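Local coordinates for ferrichrome ABC transporter substrate-binding protein (Staphylococcus pseudintermedius, PDB 5FLY) that probably binds ferric hydroxamate siderophores such as ferrichrome and hands them to an ABC transporter for iron uptake, at residues L10-K14 / G15-I19; D95-K98 / K99-P102; K274-L277 / A278-T281. All blocks are in the same frame, centred on the assembly; numbering follows the deposited sequence.

Interaction 1: residues L10-K14 / G15-I19; sequences LKTAK and GEEKI
Leu10 pairs with Glu17 and Thr12 with Gly15, both as antiparallel hydrogen-bonded pairs, and a type I turn from Thr12 to Gly15 joins the two strands. Glu17 N donates almost straight to Leu10 O over 2.8 Å, in the carbonyl plane. The bond from Thr12 N to Gly15 O is also 2.8 Å, but here the donor stands above the plane of the carbonyl. Leu10, Thr12 and Glu17 send their side chains to one face of the pair of strands. CG of Leu10 lies anti to the backbone N (chi1 178°). Its CD2 meets CD1 of Ile19 at 3.7 Å, and the two side chains cross obliquely. Next to them Thr12 and Glu17 cross at about a right angle. The methyl CG2 of Thr12 lies 3.9 Å from CB of Glu17. This is a beta hairpin with a two-residue loop, Ala13 and Lys14. Gly15 has a positive phi of 117°, where a CB would press on the carbonyl O of Lys14. The hydroxyl of Thr12 faces the turn and takes a weak bond from Lys14 N. One water ties the ends of the Thr12 and Glu17 side chains together. It lies 2.9 Å from Thr12 OG1 and donates to Glu17 OE1 at 2.6 Å. On the other face, Lys11 and Glu16 form a non-hydrogen-bonded pair, and their charged ends do not touch. Leu10 is buried and also packs on Ile104 and Phe106 of strand 103-106, while Tyr111 OH is hydrogen-bonded to Lys11 N.

Interaction 2: residues D95-K98 / K99-P102; sequences DKLK and KIAP
The carboxylate of Asp95 meets the end of the Lys99 side chain at one oxygen, OD2, which is 4.0 Å from Lys99 CE. The lysine chain passes the carboxylate at a slant. Lys99 NZ stays 4.1 Å from the same OD2, so the opposite charges are near but not in contact. A bound cadmium ion lies about 2 Å from the nearest atom of the Asp95 side chain. This close metal probably draws charge from the carboxylate and weakens its pull on the lysine. The peptide groups are the other flat units. Lys99 N approaches Lys96 O from above the carbonyl plane, and Ile100 N does the same to Leu97 O at 2.8 Å. Ala101 N reaches Leu97 O at 3.1 Å, nearly along the C=O axis. Two N-H groups therefore grip one carbonyl oxygen. The bonds of Lys99 and Ile100 reach three residues back, as in a 3-10 turn, while that of Ala101 keeps the four-residue spacing; such mixing is common where a helix ends. The methylenes of Lys99 lie over the backbone: CB is 3.3 Å from Lys96 O and CG 3.6 Å from Asp95 O. With CG1 anti to its carbonyl carbon (chi1 -60°), Ile100 turns CD1 back along the helix, 4.4 Å from Leu97 CD2. Helix 94-100 is the helical part of a beta-alpha-beta unit, between strands 84-88 and 103-106. Leu97 and Ile100 form its inner side. Leu97 touches Thr87 and Thr103 on the strands and Val77 on helix 74-79, while Ile100 packs on Ile85, Pro82, Val74 and Ala78.

Interaction 3: residues K274-L277 / A278-T281; sequences KQLL and ALPT
Leu276 and Leu279 lie side by side and point the same way, with CD2 of Leu276 4.1 Å from CD1 of Leu279. Both have CG anti to their own carbonyl carbon. In Leu279 this torsion (chi1 -67°) folds the side chain back against the end of helix 262-278. Its CG then sits 3.4 Å from Gln275 O and 3.5 Å from Leu276 O, so the branch point rests on two carbonyl oxygens. Leu277 has a similar first torsion and an extended second one. It leads away from the last residues and touches His151 of helix 127-152. The methyl of Ala278 lies 3.3 Å from Lys274 O. Gln275 reaches the other way along its own helix, where NE2 is hydrogen-bonded to Asp271. The four backbone bonds from Ala278 N and Leu279 N into the last turn are all weak. Ala278 N is shared between Lys274 O at 3.1 Å and Gln275 O, and Leu279 N between Gln275 O and Leu276 O. Leu279 then leaves the helical conformation with a psi of 146°, and a cis peptide bond leads into Pro280. This is the C-terminal end of the long last helix, where the chain peels off towards its terminus. Leu276 and Leu279 both touch Phe250 of strand 249-253 and Leu152 of helix 127-152. His151 NE2 is hydrogen-bonded to Leu279 O. Since the N-H bonds are long or bent and are divided between acceptors, the turn probably owes much of its hold to the apolar contacts of the two leucines and to this bond to the histidine.

In the fold
The chain begins with interaction 1, the hairpin of strands 5-12 and 15-22, which closes a two-residue loop and lies against the edge strand 103-106 of the parallel sheet. Interaction 2 follows on helix 94-100, just before that same edge strand. Its centre is about 17 Å from that of interaction 1, on the same side of the chain's centre. Interaction 3 comes last, where helix 262-278 ends beside strand 249-253 of the mixed sheet, about 42 and 48 Å away between centres. The three run in series, and none nests in or crosses another. Interactions 1 and 2 belong to one half of the two-lobed binding protein, interaction 3 to the other.

Interaction 1: residues L10-K14 / G15-I19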
loop_
_atom_site.group_PDB
_atom_site.type_symbol
_atom_site.label_atom_id
_atom_site.label_comp_id
_atom_site.label_asym_id
_atom_site.label_seq_id
_atom_site.Cartn_x
_atom_site.Cartn_y
_atom_site.Cartn_z
ATOM N N LEU A 10 -12.600 9.750 12.151
ATOM C CA LEU A 10 -12.366 9.258 10.798
ATOM C C LEU A 10 -12.496 10.369 9.765
ATOM O O LEU A 10 -13.501 11.068 9.738
ATOM C CB LEU A 10 -13.355 8.135 10.480
ATOM C CG LEU A 10 -13.307 7.506 9.086
ATOM C CD1 LEU A 10 -11.977 6.791 8.869
ATOM C CD2 LEU A 10 -14.474 6.560 8.890
ATOM N N LYS A 11 -11.485 10.524 8.916
ATOM C CA LYS A 11 -11.569 11.454 7.798
ATOM C C LYS A 11 -12.435 10.881 6.690
ATOM O O LYS A 11 -12.157 9.793 6.196
ATOM C CB LYS A 11 -10.185 11.768 7.237
ATOM C CG LYS A 11 -9.225 12.327 8.258
ATOM C CD LYS A 11 -7.877 12.639 7.626
ATOM C CE LYS A 11 -7.506 14.088 7.876
ATOM N NZ LYS A 11 -6.279 14.516 7.132
ATOM N N THR A 12 -13.467 11.623 6.296
ATOM C CA THR A 12 -14.401 11.176 5.274
ATOM C C THR A 12 -14.680 12.307 4.294
ATOM O O THR A 12 -14.246 13.443 4.501
ATOM C CB THR A 12 -15.744 10.726 5.874
ATOM O OG1 THR A 12 -16.471 11.879 6.309
ATOM C CG2 THR A 12 -15.555 9.770 7.057
ATOM N N ALA A 13 -15.441 11.992 3.249
ATOM C CA ALA A 13 -15.859 12.989 2.267
ATOM C C ALA A 13 -16.622 14.122 2.925
ATOM O O ALA A 13 -16.579 15.264 2.453
ATOM C CB ALA A 13 -16.722 12.341 1.186
ATOM N N LYS A 14 -17.331 13.803 4.008
ATOM C CA LYS A 14 -18.172 14.766 4.713
ATOM C C LYS A 14 -17.407 15.531 5.787
ATOM O O LYS A 14 -17.992 16.337 6.511
ATOM C CB LYS A 14 -19.358 14.056 5.358
ATOM C CG LYS A 14 -20.169 13.213 4.383
ATOM C CD LYS A 14 -21.127 12.283 5.111
ATOM C CE LYS A 14 -21.811 11.345 4.122
ATOM N NZ LYS A 14 -22.779 10.392 4.753
ATOM N N GLY A 15 -16.109 15.255 5.899
ATOM C CA GLY A 15 -15.254 15.896 6.876
ATOM C C GLY A 15 -14.675 14.909 7.878
ATOM O O GLY A 15 -13.825 14.081 7.528
ATOM N N GLU A 16 -15.119 15.011 9.124
ATOM C CA GLU A 16 -14.708 14.101 10.176
ATOM C C GLU A 16 -15.936 13.430 10.752
ATOM O O GLU A 16 -16.925 14.088 11.083
ATOM C CB GLU A 16 -13.935 14.831 11.262
ATOM C CG GLU A 16 -12.523 15.190 10.831
ATOM C CD GLU A 16 -11.614 15.517 11.996
ATOM O OE1 GLU A 16 -12.089 15.499 13.155
ATOM O OE2 GLU A 16 -10.417 15.783 11.749
ATOM N N GLU A 17 -15.869 12.110 10.835
ATOM C CA GLU A 17 -16.933 11.307 11.401
ATOM C C GLU A 17 -16.406 10.719 12.693
ATOM O O GLU A 17 -15.382 10.045 12.687
ATOM C CB GLU A 17 -17.362 10.209 10.437
ATOM C CG GLU A 17 -18.370 9.247 11.029
ATOM C CD GLU A 17 -18.955 8.290 10.009
ATOM O OE1 GLU A 17 -18.659 8.441 8.799
ATOM O OE2 GLU A 17 -19.726 7.390 10.424
ATOM N N LYS A 18 -17.094 10.999 13.795
ATOM C CA LYS A 18 -16.698 10.471 15.086
ATOM C C LYS A 18 -17.307 9.108 15.269
ATOM O O LYS A 18 -18.520 8.939 15.171
ATOM C CB LYS A 18 -17.126 11.395 16.223
ATOM C CG LYS A 18 -16.305 12.658 16.307
ATOM C CD LYS A 18 -16.519 13.372 17.636
ATOM C CE LYS A 18 -15.243 14.057 18.102
ATOM N NZ LYS A 18 -14.776 15.071 17.108
ATOM N N ILE A 19 -16.448 8.136 15.528
ATOM C CA ILE A 19 -16.872 6.763 15.703
ATOM C C ILE A 19 -16.431 6.296 17.084
ATOM O O ILE A 19 -15.246 6.266 17.373
ATOM C CB ILE A 19 -16.285 5.867 14.616
ATOM C CG1 ILE A 19 -16.720 6.388 13.240
ATOM C CG2 ILE A 19 -16.710 4.409 14.838
ATOM C CD1 ILE A 19 -16.114 5.660 12.084
HETATM O O HOH W 1 -18.853 10.548 7.361
#

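Interaction 2: residues D95-K98 / K99-P102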
loop_
_atom_site.group_PDB
_atom_site.type_symbol
_atom_site.label_atom_id
_atom_site.label_comp_id
_atom_site.label_asym_id
_atom_site.label_seq_id
_atom_site.Cartn_x
_atom_site.Cartn_y
_atom_site.Cartn_z
ATOM N N ASP A 95 -23.283 -1.916 6.695
ATOM C CA ASP A 95 -24.422 -1.751 7.596
ATOM C C ASP A 95 -24.586 -3.007 8.465
ATOM O O ASP A 95 -24.925 -2.896 9.633
ATOM C CB ASP A 95 -25.725 -1.449 6.828
ATOM C CG ASP A 95 -26.822 -0.821 7.731
ATOM O OD1 ASP A 95 -26.724 0.376 8.067
ATOM O OD2 ASP A 95 -27.795 -1.504 8.112
ATOM N N LYS A 96 -24.313 -4.181 7.893
ATOM C CA LYS A 96 -24.408 -5.442 8.636
ATOM C C LYS A 96 -23.315 -5.495 9.712
ATOM O O LYS A 96 -23.565 -5.877 10.855
ATOM C CB LYS A 96 -24.288 -6.648 7.695
ATOM C CG LYS A 96 -25.520 -6.899 6.795
ATOM C CD LYS A 96 -25.263 -8.014 5.775
ATOM C CE LYS A 96 -25.109 -9.391 6.442
ATOM N NZ LYS A 96 -24.679 -10.476 5.482
ATOM N N LEU A 97 -22.112 -5.086 9.340
ATOM C CA LEU A 97 -20.976 -5.097 10.267
ATOM C C LEU A 97 -21.211 -4.189 11.481
ATOM O O LEU A 97 -20.918 -4.568 12.622
ATOM C CB LEU A 97 -19.700 -4.688 9.530
ATOM C CG LEU A 97 -19.236 -5.628 8.413
ATOM C CD1 LEU A 97 -18.144 -5.006 7.591
ATOM C CD2 LEU A 97 -18.741 -6.935 8.989
ATOM N N LYS A 98 -21.768 -3.005 11.248
ATOM C CA LYS A 98 -22.085 -2.077 12.327
ATOM C C LYS A 98 -23.019 -2.696 13.380
ATOM O O LYS A 98 -22.984 -2.306 14.538
ATOM C CB LYS A 98 -22.709 -0.798 11.750
ATOM C CG LYS A 98 -21.705 0.125 11.093
ATOM C CD LYS A 98 -22.375 1.080 10.122
ATOM C CE LYS A 98 -22.912 2.304 10.814
ATOM N NZ LYS A 98 -23.752 3.106 9.869
ATOM N N LYS A 99 -23.831 -3.670 12.980
ATOM C CA LYS A 99 -24.718 -4.346 13.930
ATOM C C LYS A 99 -23.932 -5.296 14.837
ATOM O O LYS A 99 -24.371 -5.610 15.942
ATOM C CB LYS A 99 -25.822 -5.127 13.203
ATOM C CG LYS A 99 -26.769 -4.282 12.354
ATOM C CD LYS A 99 -27.793 -5.174 11.645
ATOM C CE LYS A 99 -28.663 -4.409 10.654
ATOM N NZ LYS A 99 -29.523 -3.386 11.305
ATOM N N ILE A 100 -22.777 -5.751 14.359
ATOM C CA ILE A 100 -21.946 -6.710 15.093
ATOM C C ILE A 100 -21.048 -6.011 16.102
ATOM O O ILE A 100 -20.917 -6.457 17.239
ATOM C CB ILE A 100 -21.085 -7.549 14.121
ATOM C CG1 ILE A 100 -21.989 -8.318 13.153
ATOM C CG2 ILE A 100 -20.195 -8.531 14.883
ATOM C CD1 ILE A 100 -21.261 -8.903 11.970
ATOM N N ALA A 101 -20.435 -4.907 15.689
ATOM C CA ALA A 101 -19.483 -4.202 16.531
ATOM C C ALA A 101 -19.221 -2.814 15.946
ATOM O O ALA A 101 -19.535 -2.582 14.785
ATOM C CB ALA A 101 -18.163 -5.004 16.647
ATOM N N PRO A 102 -18.666 -1.890 16.754
ATOM C CA PRO A 102 -18.138 -0.631 16.211
ATOM C C PRO A 102 -17.276 -0.898 14.986
ATOM O O PRO A 102 -16.388 -1.755 15.037
ATOM C CB PRO A 102 -17.317 -0.071 17.371
ATOM C CG PRO A 102 -18.019 -0.580 18.578
ATOM C CD PRO A 102 -18.518 -1.951 18.220
#

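Interaction 3: residues K274-L277 / A278-T281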
loop_
_atom_site.group_PDB
_atom_site.type_symbol
_atom_site.label_atom_id
_atom_site.label_comp_id
_atom_site.label_asym_id
_atom_site.label_seq_id
_atom_site.Cartn_x
_atom_site.Cartn_y
_atom_site.Cartn_z
ATOM N N LYS A 274 18.149 -1.495 -3.496
ATOM C CA LYS A 274 19.113 -2.426 -4.084
ATOM C C LYS A 274 19.043 -2.391 -5.607
ATOM O O LYS A 274 20.070 -2.291 -6.289
ATOM C CB LYS A 274 18.873 -3.854 -3.583
ATOM C CG LYS A 274 19.741 -4.905 -4.288
ATOM C CD LYS A 274 19.761 -6.231 -3.534
ATOM C CE LYS A 274 18.417 -6.925 -3.558
ATOM N NZ LYS A 274 18.030 -7.338 -4.933
ATOM N N GLN A 275 17.835 -2.478 -6.144
ATOM C CA GLN A 275 17.691 -2.572 -7.584
ATOM C C GLN A 275 18.005 -1.224 -8.253
ATOM O O GLN A 275 18.588 -1.197 -9.329
ATOM C CB GLN A 275 16.286 -3.069 -7.959
ATOM C CG GLN A 275 16.036 -4.516 -7.537
ATOM C CD GLN A 275 14.993 -5.225 -8.388
ATOM O OE1 GLN A 275 15.151 -5.358 -9.598
ATOM N NE2 GLN A 275 13.923 -5.697 -7.750
ATOM N N LEU A 276 17.671 -0.114 -7.597
ATOM C CA LEU A 276 17.970 1.198 -8.160
ATOM C C LEU A 276 19.479 1.454 -8.190
ATOM O O LEU A 276 19.998 1.992 -9.167
ATOM C CB LEU A 276 17.246 2.306 -7.378
ATOM C CG LEU A 276 15.737 2.359 -7.605
ATOM C CD1 LEU A 276 15.038 3.200 -6.559
ATOM C CD2 LEU A 276 15.436 2.908 -8.988
ATOM N N LEU A 277 20.173 1.070 -7.122
ATOM C CA LEU A 277 21.614 1.309 -7.052
ATOM C C LEU A 277 22.388 0.354 -7.970
ATOM O O LEU A 277 23.535 0.636 -8.325
ATOM C CB LEU A 277 22.106 1.182 -5.615
ATOM C CG LEU A 277 21.714 2.288 -4.637
ATOM C CD1 LEU A 277 22.301 2.007 -3.283
ATOM C CD2 LEU A 277 22.133 3.669 -5.133
ATOM N N ALA A 278 21.754 -0.751 -8.361
ATOM C CA ALA A 278 22.380 -1.748 -9.245
ATOM C C ALA A 278 22.276 -1.361 -10.718
ATOM O O ALA A 278 22.958 -1.941 -11.580
ATOM C CB ALA A 278 21.750 -3.106 -9.018
ATOM N N LEU A 279 21.420 -0.389 -11.007
ATOM C CA LEU A 279 21.245 0.098 -12.371
ATOM C C LEU A 279 22.556 0.670 -12.914
ATOM O O LEU A 279 23.345 1.243 -12.160
ATOM C CB LEU A 279 20.137 1.163 -12.443
ATOM C CG LEU A 279 18.700 0.708 -12.156
ATOM C CD1 LEU A 279 17.756 1.892 -12.273
ATOM C CD2 LEU A 279 18.288 -0.396 -13.099
ATOM N N PRO A 280 22.799 0.509 -14.226
ATOM C CA PRO A 280 21.931 -0.143 -15.214
ATOM C C PRO A 280 21.925 -1.674 -15.142
ATOM O O PRO A 280 22.891 -2.282 -14.671
ATOM C CB PRO A 280 22.519 0.326 -16.548
ATOM C CG PRO A 280 23.953 0.547 -16.259
ATOM C CD PRO A 280 23.995 1.095 -14.856
ATOM N N THR A 281 20.841 -2.284 -15.620
ATOM C CA THR A 281 20.740 -3.740 -15.693
ATOM C C THR A 281 21.703 -4.298 -16.733
ATOM O O THR A 281 22.113 -3.585 -17.648
ATOM C CB THR A 281 19.306 -4.201 -16.041
ATOM O OG1 THR A 281 18.966 -3.781 -17.369
ATOM C CG2 THR A 281 18.289 -3.632 -15.043
#